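Local structure of hypothetical methylmalonyl-CoA decarboxylase alpha subunit (Sulfolobus tokodaii, 1X0U) at residues A[37-42]-A[132-137]; A[155-160]-A[164-169]; A[290-295]-A[314-319]; A[392-397]-A[416-421]. The protein is a putative carboxyl transferase subunit of the ClpP/crotonase clan, its chain folded round two similarly ordered sheets and assembled as six copies. One frame throughout, in Å; residues are numbered along the deposited sequence.

Contact 1 (A[37-42]-A[132-137]); sequences KGKLTA and INDSGG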
loop_
_atom_site.group_PDB
_atom_site.type_symbol
_atom_site.label_atom_id
_atom_site.label_comp_id
_atom_site.label_asym_id
_atom_site.label_seq_id
_atom_site.Cartn_x
_atom_site.Cartn_y
_atom_site.Cartn_z
ATOM N N LYS A 37 12.461 -53.952 6.181
ATOM C CA LYS A 37 13.635 -53.138 5.854
ATOM C C LYS A 37 13.960 -52.218 7.025
ATOM O O LYS A 37 15.033 -51.619 7.079
ATOM C CB LYS A 37 13.367 -52.272 4.618
ATOM C CG LYS A 37 13.233 -53.027 3.300
ATOM C CD LYS A 37 12.847 -52.062 2.169
ATOM C CE LYS A 37 12.841 -52.745 0.807
ATOM N NZ LYS A 37 12.379 -51.821 -0.270
ATOM N N GLY A 38 13.026 -52.107 7.962
ATOM C CA GLY A 38 13.229 -51.239 9.103
ATOM C C GLY A 38 12.471 -49.932 8.919
ATOM O O GLY A 38 12.656 -48.982 9.678
ATOM N N LYS A 39 11.598 -49.885 7.916
ATOM C CA LYS A 39 10.828 -48.669 7.642
ATOM C C LYS A 39 9.384 -48.759 8.115
ATOM O O LYS A 39 8.834 -49.851 8.252
ATOM C CB LYS A 39 10.817 -48.390 6.143
ATOM C CG LYS A 39 12.169 -48.450 5.482
ATOM C CD LYS A 39 12.007 -48.411 3.971
ATOM C CE LYS A 39 11.448 -47.071 3.502
ATOM N NZ LYS A 39 11.078 -47.143 2.063
ATOM N N LEU A 40 8.772 -47.603 8.353
ATOM C CA LEU A 40 7.370 -47.546 8.762
ATOM C C LEU A 40 6.561 -47.204 7.513
ATOM O O LEU A 40 7.138 -46.787 6.511
ATOM C CB LEU A 40 7.155 -46.474 9.838
ATOM C CG LEU A 40 7.786 -46.736 11.211
ATOM C CD1 LEU A 40 7.417 -45.600 12.159
ATOM C CD2 LEU A 40 7.304 -48.064 11.768
ATOM N N THR A 41 5.241 -47.398 7.553
ATOM C CA THR A 41 4.400 -47.086 6.399
ATOM C C THR A 41 4.070 -45.600 6.434
ATOM O O THR A 41 4.228 -44.937 7.467
ATOM C CB THR A 41 3.061 -47.836 6.417
ATOM O OG1 THR A 41 2.300 -47.383 7.536
ATOM C CG2 THR A 41 3.265 -49.337 6.527
ATOM N N ALA A 42 3.595 -45.091 5.305
ATOM C CA ALA A 42 3.244 -43.687 5.182
ATOM C C ALA A 42 2.290 -43.267 6.287
ATOM O O ALA A 42 2.500 -42.241 6.934
ATOM C CB ALA A 42 2.611 -43.418 3.811
ATOM N N ILE A 132 6.979 -36.092 4.191
ATOM C CA ILE A 132 7.630 -37.342 4.546
ATOM C C ILE A 132 7.826 -38.122 3.243
ATOM O O ILE A 132 6.938 -38.852 2.775
ATOM C CB ILE A 132 6.767 -38.144 5.539
ATOM C CG1 ILE A 132 6.277 -37.220 6.662
ATOM C CG2 ILE A 132 7.590 -39.276 6.145
ATOM C CD1 ILE A 132 5.370 -37.897 7.667
ATOM N N ASN A 133 9.005 -37.947 2.652
ATOM C CA ASN A 133 9.355 -38.581 1.386
ATOM C C ASN A 133 9.709 -40.064 1.461
ATOM O O ASN A 133 10.339 -40.514 2.410
ATOM C CB ASN A 133 10.509 -37.809 0.744
ATOM C CG ASN A 133 10.061 -36.484 0.148
ATOM O OD1 ASN A 133 9.452 -35.645 0.832
ATOM N ND2 ASN A 133 10.358 -36.288 -1.134
ATOM N N ASP A 134 9.297 -40.808 0.438
ATOM C CA ASP A 134 9.559 -42.243 0.323
ATOM C C ASP A 134 9.139 -42.599 -1.098
ATOM O O ASP A 134 8.175 -43.338 -1.322
ATOM C CB ASP A 134 8.725 -43.039 1.331
ATOM C CG ASP A 134 9.302 -44.419 1.605
ATOM O OD1 ASP A 134 10.205 -44.847 0.843
ATOM O OD2 ASP A 134 8.853 -45.074 2.579
ATOM N N SER A 135 9.871 -42.045 -2.057
ATOM C CA SER A 135 9.581 -42.237 -3.466
ATOM C C SER A 135 10.819 -42.592 -4.263
ATOM O O SER A 135 11.862 -41.979 -4.087
ATOM C CB SER A 135 8.972 -40.952 -4.039
ATOM O OG SER A 135 8.792 -41.037 -5.447
ATOM N N GLY A 136 10.693 -43.577 -5.150
ATOM C CA GLY A 136 11.819 -43.964 -5.976
ATOM C C GLY A 136 12.070 -42.901 -7.031
ATOM O O GLY A 136 13.169 -42.798 -7.579
ATOM N N GLY A 137 11.047 -42.100 -7.319
ATOM C CA GLY A 137 11.207 -41.050 -8.310
ATOM C C GLY A 137 9.997 -40.837 -9.193
ATOM O O GLY A 137 8.867 -41.115 -8.797
#
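Lys39 NZ is gripped by both oxygens of Asp134 and, from the preceding helix, by Gln34 OE1. The bond to Asp134 OD1 is the short one at 2.7 Å and enters on the syn lone pair of that oxygen, the side facing its twin. From Lys39 NZ to Asp134 OD2 the distance is 3.1 Å and the hydrogen bond is weak, so the ammonium faces the mouth of the carboxylate but leans to OD1. Its methylene follows, with Lys39 CE 3.4 Å from Asp134 OD2. The two side chains arrive from opposite directions; a single bend in the lysine chain, at chi3 (66°), turns its end onto the acid. OD2 has further partners, a salt bridge to Arg45 NH1 and a hydrogen bond from Gln34 NE2, while Phe100 offers the lysine a cation-pi contact. Two backbone features mark the ends of the loop that carries Lys39: Gly38 closes helix 28-35 in a Schellman motif, and Thr41 is the N-cap of helix 42-49. The contact thus ties the interhelical loop to the residue just beyond strand 129-133. Both charged residues are buried, and the lysine, the arginine and the Gln34 amide together would be expected to offset the cost of burying the carboxylate.

Contact 2 (A[155-160]-A[164-169]); sequences KMNVMA and IPQITI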
loop_
_atom_site.group_PDB
_atom_site.type_symbol
_atom_site.label_atom_id
_atom_site.label_comp_id
_atom_site.label_asym_id
_atom_site.label_seq_id
_atom_site.Cartn_x
_atom_site.Cartn_y
_atom_site.Cartn_z
ATOM N N LYS A 155 7.112 -25.467 -7.927
ATOM C CA LYS A 155 6.541 -24.136 -8.009
ATOM C C LYS A 155 6.017 -23.743 -6.629
ATOM O O LYS A 155 6.258 -22.636 -6.154
ATOM C CB LYS A 155 5.403 -24.131 -9.032
ATOM C CG LYS A 155 5.412 -22.952 -9.983
ATOM C CD LYS A 155 5.058 -21.675 -9.287
ATOM C CE LYS A 155 4.812 -20.558 -10.295
ATOM N NZ LYS A 155 4.398 -19.291 -9.616
ATOM N N MET A 156 5.306 -24.661 -5.982
ATOM C CA MET A 156 4.757 -24.388 -4.668
ATOM C C MET A 156 5.865 -24.204 -3.617
ATOM O O MET A 156 5.718 -23.416 -2.685
ATOM C CB MET A 156 3.801 -25.511 -4.261
ATOM C CG MET A 156 2.553 -25.611 -5.149
ATOM S SD MET A 156 1.644 -24.040 -5.311
ATOM C CE MET A 156 1.247 -23.712 -3.605
ATOM N N ASN A 157 6.976 -24.911 -3.774
ATOM C CA ASN A 157 8.078 -24.785 -2.827
ATOM C C ASN A 157 8.675 -23.373 -2.872
ATOM O O ASN A 157 8.984 -22.790 -1.840
ATOM C CB ASN A 157 9.156 -25.822 -3.138
ATOM C CG ASN A 157 8.698 -27.236 -2.856
ATOM O OD1 ASN A 157 8.917 -28.145 -3.666
ATOM N ND2 ASN A 157 8.068 -27.436 -1.701
ATOM N N VAL A 158 8.825 -22.837 -4.075
ATOM C CA VAL A 158 9.375 -21.502 -4.266
ATOM C C VAL A 158 8.419 -20.413 -3.777
ATOM O O VAL A 158 8.833 -19.487 -3.085
ATOM C CB VAL A 158 9.721 -21.267 -5.752
ATOM C CG1 VAL A 158 10.115 -19.821 -5.993
ATOM C CG2 VAL A 158 10.853 -22.194 -6.159
ATOM N N MET A 159 7.141 -20.527 -4.124
ATOM C CA MET A 159 6.160 -19.532 -3.689
ATOM C C MET A 159 6.050 -19.507 -2.169
ATOM O O MET A 159 5.802 -18.462 -1.573
ATOM C CB MET A 159 4.772 -19.845 -4.255
ATOM C CG MET A 159 4.667 -19.821 -5.771
ATOM S SD MET A 159 5.073 -18.226 -6.512
ATOM C CE MET A 159 6.709 -18.570 -7.192
ATOM N N ALA A 160 6.216 -20.674 -1.550
ATOM C CA ALA A 160 6.100 -20.796 -0.106
ATOM C C ALA A 160 7.404 -20.475 0.608
ATOM O O ALA A 160 7.425 -20.277 1.827
ATOM C CB ALA A 160 5.645 -22.218 0.262
ATOM N N ILE A 164 6.121 -19.949 4.725
ATOM C CA ILE A 164 5.717 -20.996 5.655
ATOM C C ILE A 164 6.880 -21.985 5.759
ATOM O O ILE A 164 7.469 -22.376 4.750
ATOM C CB ILE A 164 4.421 -21.734 5.183
ATOM C CG1 ILE A 164 4.536 -22.167 3.715
ATOM C CG2 ILE A 164 3.208 -20.819 5.354
ATOM C CD1 ILE A 164 3.409 -23.122 3.261
ATOM N N PRO A 165 7.234 -22.390 6.987
ATOM C CA PRO A 165 8.339 -23.333 7.192
ATOM C C PRO A 165 8.103 -24.607 6.387
ATOM O O PRO A 165 7.003 -25.150 6.397
ATOM C CB PRO A 165 8.294 -23.610 8.697
ATOM C CG PRO A 165 7.614 -22.400 9.260
ATOM C CD PRO A 165 6.532 -22.127 8.252
ATOM N N GLN A 166 9.139 -25.079 5.706
ATOM C CA GLN A 166 9.049 -26.295 4.908
ATOM C C GLN A 166 10.114 -27.296 5.322
ATOM O O GLN A 166 11.310 -27.087 5.072
ATOM C CB GLN A 166 9.234 -25.969 3.430
ATOM C CG GLN A 166 8.141 -25.114 2.826
ATOM C CD GLN A 166 8.461 -24.746 1.400
ATOM O OE1 GLN A 166 9.233 -23.811 1.137
ATOM N NE2 GLN A 166 7.901 -25.502 0.460
ATOM N N ILE A 167 9.673 -28.387 5.943
ATOM C CA ILE A 167 10.573 -29.441 6.411
ATOM C C ILE A 167 10.327 -30.754 5.659
ATOM O O ILE A 167 9.192 -31.164 5.470
ATOM C CB ILE A 167 10.368 -29.697 7.916
ATOM C CG1 ILE A 167 10.614 -28.408 8.698
ATOM C CG2 ILE A 167 11.305 -30.777 8.390
ATOM C CD1 ILE A 167 10.170 -28.470 10.156
ATOM N N THR A 168 11.394 -31.412 5.227
ATOM C CA THR A 168 11.232 -32.676 4.523
ATOM C C THR A 168 11.903 -33.801 5.299
ATOM O O THR A 168 13.020 -33.640 5.786
ATOM C CB THR A 168 11.890 -32.669 3.127
ATOM O OG1 THR A 168 13.308 -32.777 3.274
ATOM C CG2 THR A 168 11.568 -31.406 2.375
ATOM N N ILE A 169 11.215 -34.926 5.441
ATOM C CA ILE A 169 11.818 -36.083 6.093
ATOM C C ILE A 169 12.102 -36.990 4.916
ATOM O O ILE A 169 11.173 -37.455 4.247
ATOM C CB ILE A 169 10.855 -36.817 7.054
ATOM C CG1 ILE A 169 10.497 -35.918 8.237
ATOM C CG2 ILE A 169 11.506 -38.103 7.571
ATOM C CD1 ILE A 169 9.572 -36.595 9.220
#
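Ala160 meets Ile164 through both backbone and side chain. Ile164 N donates to Ala160 O over 3.2 Å, nearly straight at 165° and lying in the carbonyl plane, which closes the turn between helix 144-160 and strand 166-170. The apolar parts also touch: Ala160 CB lies 3.6 Å from Ile164 CG1, a branch that chi1 (49°) places between the backbone N and the carbonyl carbon. Gln166 points at the helix, and its extended chain brings the amide beside Asn157, with Gln166 CD 4.0 Å from Ala160 CB. The nitrogens Asn157 ND2 and Gln166 NE2 are modelled 2.9 Å apart, and the glutamine amide is probably turned over. In the next shell, Ser181 OG bonds to Asn157 OD1 and fixes that side chain from beyond the contact, while Asp186 OD2 takes the backbone N-H of Gln166. The axes of segments 155-160 and 166-169 make 139°, nearer antiparallel than parallel, within a beta-alpha-beta crossover that starts with strand 129-133. If the glutamine amide is reversed, its oxygen would face Asn157 ND2 and its nitrogen Asn157 O, consistent with two complementary polar pairings inside a buried helix-strand contact.

Contact 3 (A[290-295]-A[314-319]); sequences NMREII and NIIVGF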
loop_
_atom_site.group_PDB
_atom_site.type_symbol
_atom_site.label_atom_id
_atom_site.label_comp_id
_atom_site.label_asym_id
_atom_site.label_seq_id
_atom_site.Cartn_x
_atom_site.Cartn_y
_atom_site.Cartn_z
ATOM N N ASN A 290 36.192 -25.478 23.415
ATOM C CA ASN A 290 34.849 -25.879 23.026
ATOM C C ASN A 290 33.852 -24.722 22.968
ATOM O O ASN A 290 33.299 -24.326 23.997
ATOM C CB ASN A 290 34.337 -26.951 23.993
ATOM C CG ASN A 290 33.058 -27.592 23.519
ATOM O OD1 ASN A 290 32.652 -27.415 22.370
ATOM N ND2 ASN A 290 32.419 -28.354 24.393
ATOM N N MET A 291 33.620 -24.191 21.767
ATOM C CA MET A 291 32.679 -23.080 21.583
ATOM C C MET A 291 31.259 -23.493 21.966
ATOM O O MET A 291 30.458 -22.670 22.429
ATOM C CB MET A 291 32.707 -22.589 20.125
ATOM C CG MET A 291 31.684 -21.487 19.783
ATOM S SD MET A 291 31.897 -19.905 20.670
ATOM C CE MET A 291 30.417 -19.858 21.627
ATOM N N ARG A 292 30.950 -24.773 21.788
ATOM C CA ARG A 292 29.621 -25.267 22.122
ATOM C C ARG A 292 29.371 -25.149 23.617
ATOM O O ARG A 292 28.232 -25.042 24.057
ATOM C CB ARG A 292 29.458 -26.735 21.713
ATOM C CG ARG A 292 29.497 -26.988 20.225
ATOM C CD ARG A 292 28.954 -28.384 19.898
ATOM N NE ARG A 292 28.876 -28.595 18.457
ATOM C CZ ARG A 292 29.933 -28.789 17.680
ATOM N NH1 ARG A 292 31.149 -28.811 18.211
ATOM N NH2 ARG A 292 29.778 -28.937 16.370
ATOM N N GLU A 293 30.440 -25.176 24.403
ATOM C CA GLU A 293 30.288 -25.087 25.845
ATOM C C GLU A 293 29.845 -23.695 26.221
ATOM O O GLU A 293 29.105 -23.504 27.185
ATOM C CB GLU A 293 31.596 -25.448 26.559
ATOM C CG GLU A 293 31.467 -25.422 28.065
ATOM C CD GLU A 293 30.343 -26.312 28.559
ATOM O OE1 GLU A 293 29.693 -25.942 29.559
ATOM O OE2 GLU A 293 30.113 -27.385 27.954
ATOM N N ILE A 294 30.286 -22.713 25.448
ATOM C CA ILE A 294 29.896 -21.341 25.702
ATOM C C ILE A 294 28.417 -21.168 25.363
ATOM O O ILE A 294 27.685 -20.501 26.100
ATOM C CB ILE A 294 30.746 -20.354 24.878
ATOM C CG1 ILE A 294 32.219 -20.474 25.290
ATOM C CG2 ILE A 294 30.244 -18.939 25.093
ATOM C CD1 ILE A 294 33.158 -19.523 24.555
ATOM N N ILE A 295 27.962 -21.777 24.266
ATOM C CA ILE A 295 26.551 -21.639 23.925
ATOM C C ILE A 295 25.680 -22.297 25.001
ATOM O O ILE A 295 24.731 -21.676 25.475
ATOM C CB ILE A 295 26.179 -22.244 22.514
ATOM C CG1 ILE A 295 26.314 -23.758 22.529
ATOM C CG2 ILE A 295 27.077 -21.674 21.416
ATOM C CD1 ILE A 295 26.059 -24.405 21.166
ATOM N N ASN A 314 33.240 -26.230 10.825
ATOM C CA ASN A 314 34.010 -25.016 10.632
ATOM C C ASN A 314 33.290 -23.892 11.422
ATOM O O ASN A 314 33.930 -23.050 12.054
ATOM C CB ASN A 314 34.015 -24.802 9.097
ATOM C CG ASN A 314 34.712 -23.549 8.661
ATOM O OD1 ASN A 314 34.431 -22.458 9.151
ATOM N ND2 ASN A 314 35.606 -23.688 7.705
ATOM N N ILE A 315 31.954 -23.880 11.371
ATOM C CA ILE A 315 31.158 -22.906 12.121
ATOM C C ILE A 315 29.934 -23.615 12.672
ATOM O O ILE A 315 29.519 -24.644 12.148
ATOM C CB ILE A 315 30.682 -21.674 11.271
ATOM C CG1 ILE A 315 29.407 -21.997 10.496
ATOM C CG2 ILE A 315 31.777 -21.252 10.321
ATOM C CD1 ILE A 315 29.599 -22.945 9.351
ATOM N N ILE A 316 29.358 -23.065 13.730
ATOM C CA ILE A 316 28.188 -23.669 14.354
ATOM C C ILE A 316 26.960 -22.786 14.234
ATOM O O ILE A 316 27.031 -21.565 14.423
ATOM C CB ILE A 316 28.426 -23.919 15.842
ATOM C CG1 ILE A 316 29.686 -24.775 16.035
ATOM C CG2 ILE A 316 27.212 -24.595 16.445
ATOM C CD1 ILE A 316 30.376 -24.549 17.391
ATOM N N VAL A 317 25.829 -23.406 13.918
ATOM C CA VAL A 317 24.571 -22.682 13.791
ATOM C C VAL A 317 23.459 -23.555 14.326
ATOM O O VAL A 317 23.475 -24.774 14.150
ATOM C CB VAL A 317 24.246 -22.301 12.308
ATOM C CG1 VAL A 317 25.323 -21.357 11.757
ATOM C CG2 VAL A 317 24.112 -23.566 11.435
ATOM N N GLY A 318 22.494 -22.932 14.986
ATOM C CA GLY A 318 21.393 -23.689 15.524
ATOM C C GLY A 318 20.408 -22.817 16.263
ATOM O O GLY A 318 20.576 -21.588 16.346
ATOM N N PHE A 319 19.383 -23.469 16.803
ATOM C CA PHE A 319 18.329 -22.798 17.540
ATOM C C PHE A 319 18.446 -23.061 19.034
ATOM O O PHE A 319 19.004 -24.071 19.470
ATOM C CB PHE A 319 16.952 -23.284 17.066
ATOM C CG PHE A 319 16.673 -23.022 15.604
ATOM C CD1 PHE A 319 16.525 -24.080 14.709
ATOM C CD2 PHE A 319 16.542 -21.720 15.128
ATOM C CE1 PHE A 319 16.251 -23.843 13.358
ATOM C CE2 PHE A 319 16.270 -21.477 13.783
ATOM C CZ PHE A 319 16.123 -22.545 12.894
#
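Ile316 gives up the most surface here, and its CD1 methyl is received by two consecutive residues of the first helical turn, Arg292 and Met291. The closest approach is Arg292 CG to Ile316 CD1 at 3.8 Å; Met291 touches the same methyl with its CB at 4.1 Å. Ile316 thus reaches the helix with the end of its longer branch, and that branch is sent there by chi1 (-56°), which sets CG1 anti to the carbonyl carbon. The extended Arg292 chain passes obliquely over the isoleucine, and its guanidinium turns one face to it: CD1 of Ile316 stands 4.3 Å above the plane of the Arg292 guanidinium, over its centre, while Ile316 CG1 is 4.2 Å from Arg292 NH2. With the face occupied by hydrocarbon, the N-H groups are directed to other partners, and Arg292 NE forms a salt bridge with Glu306 in strand 305-307. Met291 CG also lies 4.1 Å from Ile316 CD1. The contact is made by van der Waals packing of Ile316 against aliphatic carbons and a guanidinium face. The helix begins at this point: Asn290 is the N-cap, its OD1 accepting a weak bond of 3.2 Å from Arg292 N. Strand 315-322 runs antiparallel between strands 305-307 and 325-332. Ile316 lies on the side facing helix 291-298, whereas Val317 and Phe319 pack toward helix 343-358, and Met291 and Ile295 of helix 291-298 also pack on Leu366 of strand 363-369.

Contact 4 (A[392-397]-A[416-421]); sequences YAFAEA and AMSIKS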
loop_
_atom_site.group_PDB
_atom_site.type_symbol
_atom_site.label_atom_id
_atom_site.label_comp_id
_atom_site.label_asym_id
_atom_site.label_seq_id
_atom_site.Cartn_x
_atom_site.Cartn_y
_atom_site.Cartn_z
ATOM N N TYR A 392 25.997 -10.721 2.544
ATOM C CA TYR A 392 24.709 -10.398 1.969
ATOM C C TYR A 392 23.613 -10.773 2.953
ATOM O O TYR A 392 22.760 -9.961 3.296
ATOM C CB TYR A 392 24.515 -11.171 0.657
ATOM C CG TYR A 392 23.240 -10.825 -0.097
ATOM C CD1 TYR A 392 21.981 -11.149 0.420
ATOM C CD2 TYR A 392 23.294 -10.141 -1.305
ATOM C CE1 TYR A 392 20.801 -10.795 -0.256
ATOM C CE2 TYR A 392 22.127 -9.782 -1.983
ATOM C CZ TYR A 392 20.887 -10.109 -1.453
ATOM O OH TYR A 392 19.742 -9.725 -2.115
ATOM N N ALA A 393 23.653 -12.013 3.423
ATOM C CA ALA A 393 22.642 -12.495 4.348
ATOM C C ALA A 393 22.463 -11.639 5.611
ATOM O O ALA A 393 21.333 -11.367 6.021
ATOM C CB ALA A 393 22.943 -13.932 4.704
ATOM N N PHE A 394 23.559 -11.223 6.245
ATOM C CA PHE A 394 23.442 -10.380 7.440
ATOM C C PHE A 394 22.972 -8.975 7.054
ATOM O O PHE A 394 22.079 -8.416 7.687
ATOM C CB PHE A 394 24.784 -10.279 8.186
ATOM C CG PHE A 394 24.962 -11.309 9.265
ATOM C CD1 PHE A 394 26.090 -12.118 9.292
ATOM C CD2 PHE A 394 24.013 -11.452 10.269
ATOM C CE1 PHE A 394 26.270 -13.048 10.298
ATOM C CE2 PHE A 394 24.180 -12.383 11.285
ATOM C CZ PHE A 394 25.315 -13.183 11.300
ATOM N N ALA A 395 23.581 -8.404 6.019
ATOM C CA ALA A 395 23.191 -7.067 5.567
ATOM C C ALA A 395 21.719 -7.031 5.166
ATOM O O ALA A 395 21.061 -5.997 5.271
ATOM C CB ALA A 395 24.064 -6.629 4.398
ATOM N N GLU A 396 21.202 -8.167 4.711
ATOM C CA GLU A 396 19.806 -8.277 4.290
ATOM C C GLU A 396 18.840 -8.376 5.465
ATOM O O GLU A 396 17.787 -7.743 5.484
ATOM C CB GLU A 396 19.639 -9.521 3.415
ATOM C CG GLU A 396 18.199 -9.854 3.029
ATOM C CD GLU A 396 18.117 -11.146 2.244
ATOM O OE1 GLU A 396 17.728 -11.111 1.055
ATOM O OE2 GLU A 396 18.458 -12.203 2.818
ATOM N N ALA A 397 19.211 -9.187 6.443
ATOM C CA ALA A 397 18.380 -9.423 7.610
ATOM C C ALA A 397 17.936 -8.177 8.387
ATOM O O ALA A 397 18.721 -7.252 8.649
ATOM C CB ALA A 397 19.091 -10.399 8.538
ATOM N N ALA A 416 32.218 -10.489 8.201
ATOM C CA ALA A 416 31.234 -11.520 7.884
ATOM C C ALA A 416 30.491 -12.080 9.090
ATOM O O ALA A 416 29.507 -12.803 8.932
ATOM C CB ALA A 416 31.907 -12.662 7.104
ATOM N N MET A 417 30.941 -11.761 10.296
ATOM C CA MET A 417 30.239 -12.283 11.461
ATOM C C MET A 417 29.192 -11.297 11.959
ATOM O O MET A 417 28.488 -11.576 12.928
ATOM C CB MET A 417 31.226 -12.642 12.581
ATOM C CG MET A 417 32.045 -13.912 12.310
ATOM S SD MET A 417 30.998 -15.332 11.917
ATOM C CE MET A 417 30.300 -15.716 13.543
ATOM N N SER A 418 29.099 -10.157 11.270
ATOM C CA SER A 418 28.149 -9.067 11.546
ATOM C C SER A 418 28.694 -7.927 12.399
ATOM O O SER A 418 28.838 -8.056 13.617
ATOM C CB SER A 418 26.858 -9.583 12.195
ATOM O OG SER A 418 25.977 -8.494 12.475
ATOM N N ILE A 419 28.981 -6.806 11.746
ATOM C CA ILE A 419 29.492 -5.623 12.424
ATOM C C ILE A 419 28.492 -4.487 12.230
ATOM O O ILE A 419 27.655 -4.545 11.331
ATOM C CB ILE A 419 30.860 -5.198 11.867
ATOM C CG1 ILE A 419 30.748 -4.874 10.378
ATOM C CG2 ILE A 419 31.871 -6.300 12.112
ATOM C CD1 ILE A 419 32.048 -4.336 9.767
ATOM N N LYS A 420 28.569 -3.463 13.071
ATOM C CA LYS A 420 27.633 -2.349 12.972
ATOM C C LYS A 420 27.396 -1.826 11.558
ATOM O O LYS A 420 26.254 -1.680 11.136
ATOM C CB LYS A 420 28.072 -1.197 13.875
ATOM C CG LYS A 420 27.798 -1.423 15.358
ATOM C CD LYS A 420 28.300 -0.233 16.173
ATOM C CE LYS A 420 27.726 -0.241 17.572
ATOM N NZ LYS A 420 28.170 0.961 18.335
ATOM N N SER A 421 28.461 -1.557 10.819
ATOM C CA SER A 421 28.294 -1.036 9.472
ATOM C C SER A 421 27.581 -2.010 8.531
ATOM O O SER A 421 27.072 -1.606 7.486
ATOM C CB SER A 421 29.652 -0.652 8.890
ATOM O OG SER A 421 30.514 -1.772 8.839
#
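Helix 383-396, the crossover helix between the parallel strands 363-369 and 401-406 of a crotonase-like sheet, meets through its last turn the loop that follows helix 411-416. The work is done by Phe394, whose ring lies under Ser418. Ser418 CB sits over the middle of one face, 3.7 Å from the centroid of the Phe394 ring and just 3° off the normal, an almost perfectly centred CH-pi contact. The edge of the same ring is used differently: Ala416 O approaches near its plane, 3.5 Å from Phe394 CD1, so a carbonyl oxygen meets the weakly positive rim while a methylene meets the electron-rich face. Met417 O comes obliquely, 3.7 Å from Phe394 CE1, and is also hydrogen-bonded by Ser365 OG. Ser418 leaves the helical conformation with a positive phi (96°), consistent with its CB being directed at the phenylalanine. Leu363 and Ile353 also pack on Phe394 within the chain, and elsewhere on the helix Ala395 touches Val158 of a second subunit. The serine hydroxyl is swung past the ring centre, anti to the backbone N, leaving Ser418 OG 4.2 Å from Phe394 CD2.

The four contacts fall into two pairs, one associated with each seven-stranded sheet of the chain. Contacts 1 and 2 reach neighbouring strands of the first sheet; their centres are 20 Å apart, yet the strands join directly, with Asn133 N 2.7 Å from Ile169 O in a probable hydrogen bond. Contact 3 reaches the second sheet through strand 315-322, and contact 4 joins a helix and a loop packed beside that sheet; their nearest atoms are about 6 Å apart. Contacts 1 and 4 are the most distant, 40 Å between centres on opposite sides of the chain's centre. Contacts 2 and 4, with centres about 25 Å apart within one chain, come together between chains: Val158 packs on Ala395 of a second subunit.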